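Local atomic coordinates of Lin0012 protein (Listeria innocua, PDB entry 3K17), a protein that is probably an ATP-dependent phosphomevalonate kinase of the mevalonate pathway, phosphorylating an intermediate on the way to isopentenyl diphosphate. Residues 18-29 / 244-255. Sequence-based numbering, arbitrary orientation.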
# COMPACT_ATOMS: atom_id res chain seq x y z
N ALA A 18 -13.78 25.84 35.37
CA ALA A 18 -13.66 24.83 36.41
C ALA A 18 -14.23 23.50 35.94
O ALA A 18 -15.10 23.46 35.07
CB ALA A 18 -14.40 25.30 37.67
N GLY A 19 -13.75 22.41 36.51
CA GLY A 19 -14.26 21.09 36.16
C GLY A 19 -13.56 20.37 35.02
O GLY A 19 -14.01 19.30 34.60
N GLU A 20 -12.46 20.93 34.53
CA GLU A 20 -11.72 20.30 33.43
C GLU A 20 -11.22 18.91 33.78
O GLU A 20 -10.89 18.62 34.94
CB GLU A 20 -10.52 21.16 33.01
CG GLU A 20 -10.87 22.57 32.60
CD GLU A 20 -10.47 23.59 33.65
OE1 GLU A 20 -10.87 23.41 34.82
OE2 GLU A 20 -9.76 24.56 33.31
N TYR A 21 -11.15 18.06 32.76
CA TYR A 21 -10.72 16.67 32.86
C TYR A 21 -11.83 15.78 33.38
O TYR A 21 -12.20 14.81 32.72
CB TYR A 21 -9.46 16.55 33.73
CG TYR A 21 -8.20 16.94 32.98
CD1 TYR A 21 -7.63 16.07 32.05
CD2 TYR A 21 -7.60 18.18 33.16
CE1 TYR A 21 -6.51 16.43 31.31
CE2 TYR A 21 -6.47 18.56 32.43
CZ TYR A 21 -5.93 17.68 31.51
OH TYR A 21 -4.82 18.04 30.77
N ALA A 22 -12.39 16.13 34.53
CA ALA A 22 -13.48 15.35 35.10
C ALA A 22 -14.69 15.44 34.17
O ALA A 22 -15.46 14.49 34.03
CB ALA A 22 -13.84 15.89 36.48
N VAL A 23 -14.84 16.59 33.53
CA VAL A 23 -15.96 16.83 32.64
C VAL A 23 -16.08 15.83 31.50
O VAL A 23 -17.15 15.67 30.93
CB VAL A 23 -15.92 18.28 32.08
CG1 VAL A 23 -14.78 18.44 31.08
CG2 VAL A 23 -17.25 18.63 31.46
N VAL A 24 -14.99 15.12 31.17
CA VAL A 24 -15.07 14.14 30.09
C VAL A 24 -15.97 12.99 30.53
O VAL A 24 -16.54 12.29 29.70
CB VAL A 24 -13.67 13.59 29.68
CG1 VAL A 24 -12.73 14.74 29.37
CG2 VAL A 24 -13.11 12.72 30.79
N GLU A 25 -16.09 12.80 31.84
CA GLU A 25 -16.93 11.73 32.38
C GLU A 25 -18.39 12.11 32.22
O GLU A 25 -18.78 13.25 32.48
CB GLU A 25 -16.61 11.49 33.86
CG GLU A 25 -15.17 11.06 34.16
CD GLU A 25 -14.75 9.82 33.40
OE1 GLU A 25 -15.62 9.01 33.04
OE2 GLU A 25 -13.53 9.65 33.17
N SER A 26 -19.21 11.14 31.81
CA SER A 26 -20.63 11.36 31.61
C SER A 26 -21.28 11.93 32.87
O SER A 26 -20.91 11.60 33.98
CB SER A 26 -21.32 10.05 31.23
OG SER A 26 -20.77 9.51 30.04
N GLY A 27 -22.26 12.81 32.68
CA GLY A 27 -22.95 13.39 33.81
C GLY A 27 -22.15 14.34 34.68
O GLY A 27 -22.69 14.89 35.65
N HIS A 28 -20.88 14.55 34.36
CA HIS A 28 -20.08 15.47 35.16
C HIS A 28 -20.25 16.89 34.63
O HIS A 28 -20.57 17.10 33.46
CB HIS A 28 -18.61 15.04 35.17
CG HIS A 28 -18.33 13.90 36.09
ND1 HIS A 28 -18.90 12.65 35.92
CD2 HIS A 28 -17.56 13.81 37.20
CE1 HIS A 28 -18.48 11.84 36.87
NE2 HIS A 28 -17.66 12.52 37.66
N THR A 29 -20.03 17.86 35.51
CA THR A 29 -20.23 19.25 35.13
C THR A 29 -19.02 20.18 35.16
O THR A 29 -18.14 20.06 36.01
CB THR A 29 -21.34 19.88 36.02
OG1 THR A 29 -22.51 19.04 35.98
CG2 THR A 29 -21.72 21.26 35.52
N TYR A 244 -7.65 8.47 40.56
CA TYR A 244 -8.45 9.16 39.56
C TYR A 244 -9.86 9.38 40.10
O TYR A 244 -10.44 10.45 39.92
CB TYR A 244 -8.53 8.34 38.27
CG TYR A 244 -9.28 9.04 37.16
CD1 TYR A 244 -8.76 10.18 36.55
CD2 TYR A 244 -10.53 8.58 36.73
CE1 TYR A 244 -9.46 10.85 35.54
CE2 TYR A 244 -11.24 9.24 35.72
CZ TYR A 244 -10.69 10.37 35.13
OH TYR A 244 -11.38 11.02 34.13
N GLN A 245 -10.41 8.37 40.77
CA GLN A 245 -11.75 8.49 41.32
C GLN A 245 -11.78 9.53 42.44
O GLN A 245 -12.80 10.20 42.64
CB GLN A 245 -12.23 7.13 41.85
CG GLN A 245 -13.69 7.14 42.30
CD GLN A 245 -14.63 7.64 41.21
OE1 GLN A 245 -14.78 7.01 40.16
NE2 GLN A 245 -15.28 8.77 41.47
N HIS A 246 -10.67 9.67 43.16
CA HIS A 246 -10.59 10.65 44.23
C HIS A 246 -10.68 12.02 43.59
O HIS A 246 -11.34 12.93 44.11
CB HIS A 246 -9.25 10.53 44.98
CG HIS A 246 -9.03 11.62 45.98
ND1 HIS A 246 -9.83 11.80 47.08
CD2 HIS A 246 -8.08 12.59 46.04
CE1 HIS A 246 -9.40 12.83 47.78
NE2 HIS A 246 -8.34 13.33 47.17
N PHE A 247 -9.99 12.17 42.46
CA PHE A 247 -10.01 13.42 41.71
C PHE A 247 -11.44 13.77 41.33
O PHE A 247 -11.93 14.86 41.63
CB PHE A 247 -9.15 13.29 40.45
CG PHE A 247 -9.39 14.38 39.44
CD1 PHE A 247 -9.14 15.71 39.76
CD2 PHE A 247 -9.88 14.08 38.17
CE1 PHE A 247 -9.38 16.72 38.83
CE2 PHE A 247 -10.12 15.08 37.24
CZ PHE A 247 -9.87 16.41 37.57
N LEU A 248 -12.12 12.82 40.68
CA LEU A 248 -13.50 13.03 40.26
C LEU A 248 -14.41 13.41 41.42
O LEU A 248 -15.10 14.43 41.38
CB LEU A 248 -14.05 11.77 39.58
CG LEU A 248 -13.45 11.35 38.23
CD1 LEU A 248 -14.16 10.09 37.75
CD2 LEU A 248 -13.61 12.47 37.21
N THR A 249 -14.43 12.56 42.45
CA THR A 249 -15.26 12.80 43.63
C THR A 249 -15.02 14.19 44.18
O THR A 249 -15.95 14.95 44.45
CB THR A 249 -14.95 11.77 44.73
OG1 THR A 249 -15.18 10.45 44.23
CG2 THR A 249 -15.83 12.03 45.96
N ARG A 250 -13.74 14.51 44.33
CA ARG A 250 -13.33 15.81 44.84
C ARG A 250 -13.83 16.90 43.89
O ARG A 250 -14.34 17.94 44.32
CB ARG A 250 -11.81 15.84 44.94
CG ARG A 250 -11.27 17.02 45.71
CD ARG A 250 -11.33 16.79 47.21
NE ARG A 250 -11.26 18.06 47.92
CZ ARG A 250 -12.27 18.92 47.97
NH1 ARG A 250 -13.41 18.63 47.36
NH2 ARG A 250 -12.14 20.07 48.61
N ASN A 251 -13.69 16.66 42.59
CA ASN A 251 -14.13 17.62 41.59
C ASN A 251 -15.62 17.89 41.69
O ASN A 251 -16.06 19.03 41.62
CB ASN A 251 -13.79 17.10 40.18
CG ASN A 251 -14.49 17.90 39.09
OD1 ASN A 251 -15.66 17.63 38.74
ND2 ASN A 251 -13.80 18.89 38.55
N ASN A 252 -16.41 16.83 41.88
CA ASN A 252 -17.85 16.98 41.98
C ASN A 252 -18.30 17.80 43.18
O ASN A 252 -19.30 18.52 43.11
CB ASN A 252 -18.51 15.61 41.99
CG ASN A 252 -18.26 14.84 40.72
OD1 ASN A 252 -18.46 15.35 39.62
ND2 ASN A 252 -17.82 13.59 40.85
N GLU A 253 -17.55 17.71 44.28
CA GLU A 253 -17.87 18.47 45.48
C GLU A 253 -17.66 19.95 45.15
O GLU A 253 -18.52 20.79 45.42
CB GLU A 253 -16.95 18.07 46.65
CG GLU A 253 -16.93 16.58 46.98
CD GLU A 253 -16.09 16.24 48.21
OE1 GLU A 253 -14.89 16.59 48.24
OE2 GLU A 253 -16.63 15.63 49.15
N ILE A 254 -16.51 20.25 44.55
CA ILE A 254 -16.16 21.62 44.19
C ILE A 254 -17.13 22.24 43.18
O ILE A 254 -17.50 23.42 43.32
CB ILE A 254 -14.71 21.67 43.62
CG1 ILE A 254 -13.73 21.17 44.69
CG2 ILE A 254 -14.36 23.10 43.20
CD1 ILE A 254 -12.29 21.07 44.22
N MSE A 255 -17.53 21.47 42.18
CA MSE A 255 -18.46 21.97 41.16
C MSE A 255 -19.77 22.40 41.79
O MSE A 255 -20.34 23.44 41.44
CB MSE A 255 -18.72 20.90 40.10
CG MSE A 255 -17.55 20.64 39.17
SE MSE A 255 -16.89 22.28 38.37
CE MSE A 255 -15.24 22.40 39.35
O HOH W 1 -11.42 19.90 37.56
O HOH W 2 -17.32 10.27 39.56
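Met255, a selenomethionine, folds over Gly19 on the loop, its chain bent at the second and third torsions, which brings CE to 3.2 Å from Gly19 N and SE over Gly19 CA. Its flexible, unbranched chain can follow the loop backbone, with CG 3.3 Å from Thr29 O. Gly19 is apt on two counts: its backbone angles favour glycine, and a CB would press on the selenium and run into Thr29 O. Back along the helix, Leu248 and Asn251 receive the small methyl of Ala22, from the loop's short 3-10 turn, with CB 3.5 Å from Leu248 CD2. In this GHMP-kinase family protein the loop joins strands 7-18 and 29-35, antiparallel neighbours in the large mixed sheet, and helix 241-264 packs across it. His28 meets the helix beside Asn252, ring and amide planes 49° apart. Histidine offers two ring nitrogens: ND1 bonds almost straight to Ser26 O (3.0 Å, 168°), fixing the ring's rotation, and NE2 is linked by a water to Gln245 NE2. Glu25 CB lies over one face. Further toward the start of the helix segment, chi1 of Tyr244 (-176°) carries its long, flat ring out to the loop, where OH donates to the anti lone pair of Glu25 OE2 (2.7 Å), an oxygen that also pairs with Lys237.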